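Long-range contacts in flavin reductase domain protein (Arthrobacter sp., PDB 2QCK), which probably binds FMN and is likely to reduce flavin with a nicotinamide cofactor, as many members of the flavin reductase-like family do: residues M16-A21 against Y152-Y157; H76-D81 against K112-W117. All blocks are in the same frame, centred on the assembly; numbering follows the deposited sequence.

Contact 1: residues M16-A21 against Y152-Y157; sequences MFRRHA and YHSGAY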
HETATM    1  N   MSE A  16     -15.037  -0.139  -0.663  1.00 41.86           N
HETATM    2  CA  MSE A  16     -14.024  -1.000  -1.275  1.00 40.78           C
HETATM    3  C   MSE A  16     -12.684  -0.903  -0.545  1.00 41.63           C
HETATM    4  O   MSE A  16     -12.000  -1.913  -0.421  1.00 43.70           O
HETATM    5  CB  MSE A  16     -13.858  -0.735  -2.780  1.00 41.41           C
HETATM    6  CG  MSE A  16     -14.974  -1.214  -3.678  1.00 41.08           C
HETATM    7 SE   MSE A  16     -15.811  -2.921  -3.058  0.75 47.62          SE
HETATM    8  CE  MSE A  16     -14.136  -4.015  -3.088  1.00 47.51           C
ATOM      9  N   PHE A  17     -12.296   0.267  -0.039  1.00 43.82           N
ATOM     10  CA  PHE A  17     -11.042   0.364   0.743  1.00 41.98           C
ATOM     11  C   PHE A  17     -11.179  -0.118   2.182  1.00 45.29           C
ATOM     12  O   PHE A  17     -10.161  -0.419   2.829  1.00 44.39           O
ATOM     13  CB  PHE A  17     -10.339   1.763   0.663  1.00 41.73           C
ATOM     14  CG  PHE A  17      -9.553   1.915  -0.575  1.00 34.79           C
ATOM     15  CD1 PHE A  17      -8.316   1.321  -0.685  1.00 36.12           C
ATOM     16  CD2 PHE A  17     -10.119   2.501  -1.693  1.00 38.44           C
ATOM     17  CE1 PHE A  17      -7.635   1.356  -1.865  1.00 38.45           C
ATOM     18  CE2 PHE A  17      -9.441   2.550  -2.888  1.00 39.67           C
ATOM     19  CZ  PHE A  17      -8.200   1.973  -2.971  1.00 37.17           C
ATOM     20  N   ARG A  18     -12.418  -0.164   2.686  1.00 47.61           N
ATOM     21  CA  ARG A  18     -12.713  -0.907   3.920  1.00 49.20           C
ATOM     22  C   ARG A  18     -12.412  -2.386   3.736  1.00 47.99           C
ATOM     23  O   ARG A  18     -11.993  -3.054   4.649  1.00 52.30           O
ATOM     24  CB  ARG A  18     -14.187  -0.749   4.316  1.00 49.19           C
ATOM     25  CG  ARG A  18     -14.522  -1.255   5.724  1.00 50.49           C
ATOM     26  CD  ARG A  18     -16.037  -1.361   6.037  1.00 52.33           C
ATOM     27  NE  ARG A  18     -16.743  -2.320   5.178  1.00 49.01           N
ATOM     28  CZ  ARG A  18     -16.625  -3.645   5.267  1.00 59.01           C
ATOM     29  NH1 ARG A  18     -15.862  -4.216   6.195  1.00 58.49           N
ATOM     30  NH2 ARG A  18     -17.292  -4.420   4.425  1.00 60.25           N
ATOM     31  N   ARG A  19     -12.639  -2.889   2.535  1.00 49.00           N
ATOM     32  CA  ARG A  19     -12.438  -4.295   2.230  1.00 47.53           C
ATOM     33  C   ARG A  19     -11.024  -4.647   1.799  1.00 47.84           C
ATOM     34  O   ARG A  19     -10.733  -5.817   1.483  1.00 51.93           O
ATOM     35  CB  ARG A  19     -13.397  -4.703   1.122  1.00 48.88           C
ATOM     36  CG  ARG A  19     -14.876  -4.619   1.503  1.00 47.13           C
ATOM     37  CD  ARG A  19     -15.725  -5.276   0.437  1.00 47.21           C
ATOM     38  NE  ARG A  19     -17.125  -5.087   0.783  1.00 52.02           N
ATOM     39  CZ  ARG A  19     -18.138  -5.714   0.204  1.00 54.61           C
ATOM     40  NH1 ARG A  19     -17.941  -6.601  -0.769  1.00 48.19           N
ATOM     41  NH2 ARG A  19     -19.372  -5.448   0.611  1.00 53.67           N
ATOM     42  N   HIS A  20     -10.147  -3.655   1.757  1.00 44.20           N
ATOM     43  CA  HIS A  20      -8.795  -3.856   1.296  1.00 38.78           C
ATOM     44  C   HIS A  20      -7.912  -3.822   2.540  1.00 40.82           C
ATOM     45  O   HIS A  20      -7.854  -2.801   3.214  1.00 41.62           O
ATOM     46  CB  HIS A  20      -8.457  -2.724   0.328  1.00 39.50           C
ATOM     47  CG  HIS A  20      -7.149  -2.877  -0.359  1.00 41.04           C
ATOM     48  ND1 HIS A  20      -6.884  -3.925  -1.222  1.00 31.66           N
ATOM     49  CD2 HIS A  20      -6.031  -2.118  -0.332  1.00 43.29           C
ATOM     50  CE1 HIS A  20      -5.653  -3.803  -1.689  1.00 32.87           C
ATOM     51  NE2 HIS A  20      -5.114  -2.713  -1.173  1.00 44.95           N
ATOM     52  N   ALA A  21      -7.238  -4.923   2.860  1.00 37.05           N
ATOM     53  CA  ALA A  21      -6.381  -4.978   4.053  1.00 36.36           C
ATOM     54  C   ALA A  21      -5.028  -4.307   3.780  1.00 34.98           C
ATOM     55  O   ALA A  21      -4.644  -4.039   2.628  1.00 35.86           O
ATOM     56  CB  ALA A  21      -6.167  -6.423   4.460  1.00 37.53           C
ATOM     57  N   TYR A 152      -3.885  -4.101   9.266  1.00 34.09           N
ATOM     58  CA  TYR A 152      -5.069  -3.343   9.661  1.00 34.38           C
ATOM     59  C   TYR A 152      -6.115  -3.515   8.589  1.00 36.37           C
ATOM     60  O   TYR A 152      -5.828  -3.412   7.404  1.00 36.74           O
ATOM     61  CB  TYR A 152      -4.726  -1.906   9.740  1.00 36.89           C
ATOM     62  CG  TYR A 152      -5.767  -1.054  10.376  1.00 29.03           C
ATOM     63  CD1 TYR A 152      -5.946  -1.069  11.733  1.00 44.60           C
ATOM     64  CD2 TYR A 152      -6.591  -0.209   9.615  1.00 34.80           C
ATOM     65  CE1 TYR A 152      -6.867  -0.281  12.327  1.00 33.26           C
ATOM     66  CE2 TYR A 152      -7.550   0.595  10.232  1.00 33.51           C
ATOM     67  CZ  TYR A 152      -7.669   0.539  11.581  1.00 43.34           C
ATOM     68  OH  TYR A 152      -8.591   1.326  12.241  1.00 41.45           O
ATOM     69  N   HIS A 153      -7.328  -3.815   9.003  1.00 36.98           N
ATOM     70  CA  HIS A 153      -8.366  -4.154   8.072  1.00 38.92           C
ATOM     71  C   HIS A 153      -9.688  -3.801   8.732  1.00 40.38           C
ATOM     72  O   HIS A 153      -9.901  -4.109   9.921  1.00 37.96           O
ATOM     73  CB  HIS A 153      -8.312  -5.646   7.766  1.00 42.90           C
ATOM     74  CG  HIS A 153      -9.601  -6.199   7.275  1.00 47.52           C
ATOM     75  ND1 HIS A 153     -10.341  -5.586   6.281  1.00 62.17           N
ATOM     76  CD2 HIS A 153     -10.308  -7.284   7.662  1.00 53.32           C
ATOM     77  CE1 HIS A 153     -11.448  -6.279   6.065  1.00 56.32           C
ATOM     78  NE2 HIS A 153     -11.450  -7.315   6.887  1.00 58.82           N
ATOM     79  N   SER A 154     -10.540  -3.147   7.948  1.00 39.15           N
ATOM     80  CA  SER A 154     -11.864  -2.701   8.364  1.00 40.78           C
ATOM     81  C   SER A 154     -11.881  -2.274   9.830  1.00 38.54           C
ATOM     82  O   SER A 154     -12.662  -2.766  10.630  1.00 42.84           O
ATOM     83  CB  SER A 154     -12.886  -3.795   8.132  1.00 41.48           C
ATOM     84  OG  SER A 154     -14.178  -3.251   8.381  1.00 46.45           O
ATOM     85  N   GLY A 155     -10.983  -1.370  10.176  1.00 38.31           N
ATOM     86  CA  GLY A 155     -10.946  -0.792  11.504  1.00 36.78           C
ATOM     87  C   GLY A 155     -10.371  -1.647  12.604  1.00 38.07           C
ATOM     88  O   GLY A 155     -10.475  -1.256  13.745  1.00 35.83           O
ATOM     89  N   ALA A 156      -9.706  -2.770  12.305  1.00 36.65           N
ATOM     90  CA  ALA A 156      -9.158  -3.582  13.380  1.00 37.12           C
ATOM     91  C   ALA A 156      -7.748  -4.008  13.034  1.00 37.35           C
ATOM     92  O   ALA A 156      -7.440  -4.240  11.867  1.00 33.39           O
ATOM     93  CB  ALA A 156     -10.041  -4.833  13.636  1.00 35.39           C
ATOM     94  N   TYR A 157      -6.900  -4.083  14.057  1.00 37.56           N
ATOM     95  CA  TYR A 157      -5.583  -4.678  13.913  1.00 33.44           C
ATOM     96  C   TYR A 157      -5.716  -6.183  13.856  1.00 33.48           C
ATOM     97  O   TYR A 157      -6.382  -6.779  14.675  1.00 33.54           O
ATOM     98  CB  TYR A 157      -4.666  -4.249  15.056  1.00 32.98           C
ATOM     99  CG  TYR A 157      -4.276  -2.785  14.986  1.00 28.73           C
ATOM    100  CD1 TYR A 157      -3.382  -2.308  14.018  1.00 30.09           C
ATOM    101  CD2 TYR A 157      -4.796  -1.877  15.876  1.00 39.30           C
ATOM    102  CE1 TYR A 157      -3.049  -0.929  13.958  1.00 30.06           C
ATOM    103  CE2 TYR A 157      -4.458  -0.533  15.814  1.00 33.79           C
ATOM    104  CZ  TYR A 157      -3.603  -0.072  14.861  1.00 36.89           C
ATOM    105  OH  TYR A 157      -3.305   1.272  14.824  1.00 37.06           O
TER
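The guanidinium of Arg18 receives Ser154 OG at its edge, and the His153 imidazole turns its own edge toward the helix end, with Arg18 O 3.4 Å from His153 ND1. One face of that imidazole is overlaid near its border by Ser154 CB, 3.5 Å from the ring plane. Arg18 leaves the end of helix 10-18 nearly extended, then bends at chi3 (63°), which swings NH1 back to Ser154. The resulting hydrogen bond from Arg18 NH1 to Ser154 OG measures 2.9 Å, lies in the guanidinium plane and is fairly straight at 157°. Ser154 OG also rests on the aliphatic part of the arginine, 3.3 Å from Arg18 CG. Glu15 forms a salt bridge with Arg18 NE, so the guanidinium is held between helix and turn. Farther along, Ala21 CB packs 4.0 Å from His153 CB, where the loop runs into strand 22-31. The second subunit lies close by: its Pro149 packs on His153 and its Leu151 on Ala21. His153 to Ala156 form a type I' turn, closed by paired backbone bonds; Ser154 and Gly155 both adopt positive phi, as is characteristic of a beta hairpin with a two-residue loop, here joining strands 151-153 and 156-162.

Contact 2: residues H76-D81 against K112-W117; sequences HMLGLD and KDVAGW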
ATOM      1  N   HIS A  76       8.959   2.711   9.863  1.00 29.82           N
ATOM      2  CA  HIS A  76       9.073   1.554  10.770  1.00 30.21           C
ATOM      3  C   HIS A  76       8.052   0.506  10.443  1.00 31.81           C
ATOM      4  O   HIS A  76       6.863   0.790  10.423  1.00 34.61           O
ATOM      5  CB  HIS A  76       8.883   1.967  12.203  1.00 31.45           C
ATOM      6  CG  HIS A  76       9.851   3.010  12.639  1.00 27.53           C
ATOM      7  ND1 HIS A  76       9.755   4.320  12.218  1.00 33.38           N
ATOM      8  CD2 HIS A  76      10.926   2.947  13.454  1.00 32.10           C
ATOM      9  CE1 HIS A  76      10.727   5.026  12.772  1.00 30.19           C
ATOM     10  NE2 HIS A  76      11.455   4.212  13.518  1.00 23.69           N
HETATM   11  N   MSE A  77       8.520  -0.694  10.167  1.00 34.28           N
HETATM   12  CA  MSE A  77       7.630  -1.857   9.966  1.00 36.00           C
HETATM   13  C   MSE A  77       7.351  -2.422  11.347  1.00 34.40           C
HETATM   14  O   MSE A  77       8.237  -2.453  12.212  1.00 39.24           O
HETATM   15  CB  MSE A  77       8.313  -2.916   9.112  1.00 36.19           C
HETATM   16  CG  MSE A  77       8.257  -2.607   7.640  1.00 43.12           C
HETATM   17 SE   MSE A  77       9.256  -0.997   7.077  0.75 39.89          SE
HETATM   18  CE  MSE A  77       8.936  -1.213   5.105  1.00 32.63           C
ATOM     19  N   LEU A  78       6.107  -2.840  11.542  1.00 36.71           N
ATOM     20  CA  LEU A  78       5.562  -3.211  12.835  1.00 35.67           C
ATOM     21  C   LEU A  78       5.232  -4.689  12.865  1.00 37.16           C
ATOM     22  O   LEU A  78       4.802  -5.271  11.869  1.00 35.17           O
ATOM     23  CB  LEU A  78       4.284  -2.382  13.108  1.00 33.34           C
ATOM     24  CG  LEU A  78       4.471  -0.869  13.206  1.00 38.17           C
ATOM     25  CD1 LEU A  78       3.248  -0.201  13.819  1.00 33.80           C
ATOM     26  CD2 LEU A  78       5.707  -0.497  14.025  1.00 34.55           C
ATOM     27  N   GLY A  79       5.459  -5.311  14.013  1.00 38.03           N
ATOM     28  CA  GLY A  79       4.898  -6.626  14.263  1.00 35.78           C
ATOM     29  C   GLY A  79       3.746  -6.590  15.245  1.00 36.43           C
ATOM     30  O   GLY A  79       3.355  -5.548  15.738  1.00 33.21           O
ATOM     31  N   LEU A  80       3.231  -7.762  15.574  1.00 39.17           N
ATOM     32  CA  LEU A  80       2.120  -7.865  16.506  1.00 38.01           C
ATOM     33  C   LEU A  80       2.423  -7.291  17.868  1.00 38.54           C
ATOM     34  O   LEU A  80       1.537  -6.746  18.505  1.00 38.68           O
ATOM     35  CB  LEU A  80       1.713  -9.317  16.676  1.00 39.15           C
ATOM     36  CG  LEU A  80       1.309 -10.054  15.426  1.00 38.93           C
ATOM     37  CD1 LEU A  80       0.536 -11.301  15.825  1.00 42.08           C
ATOM     38  CD2 LEU A  80       0.474  -9.193  14.511  1.00 40.57           C
ATOM     39  N   ASP A  81       3.672  -7.384  18.318  1.00 38.16           N
ATOM     40  CA  ASP A  81       4.036  -6.804  19.606  1.00 36.43           C
ATOM     41  C   ASP A  81       4.071  -5.281  19.543  1.00 38.10           C
ATOM     42  O   ASP A  81       4.247  -4.625  20.556  1.00 35.93           O
ATOM     43  CB  ASP A  81       5.390  -7.333  20.077  1.00 39.26           C
ATOM     44  CG  ASP A  81       5.321  -8.780  20.541  1.00 43.05           C
ATOM     45  N   LYS A 112      11.949   2.315  19.002  1.00 35.70           N
ATOM     46  CA  LYS A 112      12.516   1.072  19.529  1.00 35.56           C
ATOM     47  C   LYS A 112      11.634  -0.129  19.283  1.00 35.16           C
ATOM     48  O   LYS A 112      10.405  -0.006  19.166  1.00 30.87           O
ATOM     49  CB  LYS A 112      12.680   1.212  21.034  1.00 37.57           C
ATOM     50  CG  LYS A 112      13.540   2.389  21.469  1.00 36.37           C
ATOM     51  CD  LYS A 112      13.565   2.508  22.993  1.00 39.54           C
ATOM     52  CE  LYS A 112      14.632   3.504  23.435  1.00 40.50           C
ATOM     53  NZ  LYS A 112      14.511   3.946  24.867  1.00 42.04           N
ATOM     54  N   ASP A 113      12.257  -1.295  19.209  1.00 36.16           N
ATOM     55  CA  ASP A 113      11.547  -2.580  19.312  1.00 35.76           C
ATOM     56  C   ASP A 113      10.602  -2.855  18.172  1.00 33.28           C
ATOM     57  O   ASP A 113       9.597  -3.511  18.373  1.00 35.47           O
ATOM     58  CB  ASP A 113      10.745  -2.667  20.622  1.00 37.04           C
ATOM     59  CG  ASP A 113      11.614  -2.662  21.865  1.00 39.48           C
ATOM     60  OD1 ASP A 113      12.663  -3.341  21.864  1.00 50.63           O
ATOM     61  OD2 ASP A 113      11.225  -1.985  22.838  1.00 48.95           O
ATOM     62  N   VAL A 114      10.903  -2.368  16.977  1.00 35.92           N
ATOM     63  CA  VAL A 114      10.026  -2.578  15.798  1.00 31.19           C
ATOM     64  C   VAL A 114      10.634  -3.704  14.958  1.00 32.55           C
ATOM     65  O   VAL A 114      11.743  -4.180  15.266  1.00 30.66           O
ATOM     66  CB  VAL A 114       9.807  -1.281  14.945  1.00 31.23           C
ATOM     67  CG1 VAL A 114       9.084  -0.205  15.749  1.00 34.60           C
ATOM     68  CG2 VAL A 114      11.087  -0.743  14.394  1.00 33.38           C
ATOM     69  N   ALA A 115       9.937  -4.109  13.907  1.00 31.49           N
ATOM     70  CA  ALA A 115      10.421  -5.174  13.008  1.00 35.65           C
ATOM     71  C   ALA A 115      11.675  -4.757  12.219  1.00 38.72           C
ATOM     72  O   ALA A 115      12.492  -5.593  11.802  1.00 40.00           O
ATOM     73  CB  ALA A 115       9.329  -5.610  12.048  1.00 33.95           C
ATOM     74  N   GLY A 116      11.797  -3.449  12.021  1.00 39.46           N
ATOM     75  CA  GLY A 116      12.960  -2.827  11.445  1.00 38.01           C
ATOM     76  C   GLY A 116      12.550  -1.475  10.943  1.00 37.68           C
ATOM     77  O   GLY A 116      11.360  -1.139  10.937  1.00 34.01           O
ATOM     78  N   TRP A 117      13.535  -0.683  10.568  1.00 39.85           N
ATOM     79  CA  TRP A 117      13.295   0.640   9.993  1.00 39.67           C
ATOM     80  C   TRP A 117      14.207   0.967   8.812  1.00 38.55           C
ATOM     81  O   TRP A 117      15.279   0.361   8.627  1.00 36.18           O
ATOM     82  CB  TRP A 117      13.444   1.722  11.069  1.00 38.09           C
ATOM     83  CG  TRP A 117      14.738   1.655  11.819  1.00 34.39           C
ATOM     84  CD1 TRP A 117      14.955   1.043  13.007  1.00 41.92           C
ATOM     85  CD2 TRP A 117      15.988   2.231  11.431  1.00 36.86           C
ATOM     86  NE1 TRP A 117      16.271   1.191  13.391  1.00 41.71           N
ATOM     87  CE2 TRP A 117      16.924   1.919  12.435  1.00 41.14           C
ATOM     88  CE3 TRP A 117      16.403   2.982  10.337  1.00 37.25           C
ATOM     89  CZ2 TRP A 117      18.239   2.323  12.373  1.00 40.31           C
ATOM     90  CZ3 TRP A 117      17.709   3.363  10.263  1.00 35.38           C
ATOM     91  CH2 TRP A 117      18.615   3.052  11.286  1.00 41.83           C
TER
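A buried antiparallel strand pairing joins the end of strand 72-77 to the start of strand 116-127, inside the large sheet of the domain. Met77 makes both backbone bonds. Its N donates to Gly116 O over 3.0 Å, nearly along the carbonyl axis, while Met77 O accepts from Ala115 N at 2.9 Å, the donor standing above the carbonyl plane and the bond bent to 137°. His76 and Trp117 form a non-hydrogen-bonded pair, their side chains side by side on the same sheet face. Trp117 CB sits over one face of the imidazole, 4.1 Å from the centroid of the His76 ring, as a CH-pi contact; the two rings themselves meet obliquely. Val114 CG2 reaches the edge of that imidazole, 3.8 Å from His76 CD2, and His76 ND1 is hydrogen-bonded to Ile26 O, so the ring is held from several sides. The Leu78 and Val114 side chains cross obliquely, with Leu78 CD2 3.8 Å from Val114 CG1. On the other face Met77 CB lies 4.1 Å from Ala115 CB, and Met16 of the second subunit packs on both residues. Such antiparallel pairing at strand ends is consistent with the split beta-barrel of flavin reductase-like, FMN-binding proteins.

From the N terminus, helix 10-18 leads through residues 16-21 into strand 22-31, and the chain then builds most of the sheet before returning at 152-157. Contact 1 thus closes a long loop of 130 intervening residues. Contact 2 is nested inside it, closing a shorter loop of 30 residues that includes helix 83-88 and the small two-stranded sheet. Strand 22-31 links the two, pairing with both 72-77 and 151-153. The contacts do not touch: their centres are about 20 Å apart and their nearest atoms about 6 Å. Contact 1 joins the helix end to the hairpin, contact 2 joins strands within the sheet. Both reach the second subunit, Met16 of one copy packing on Gly116 of the other.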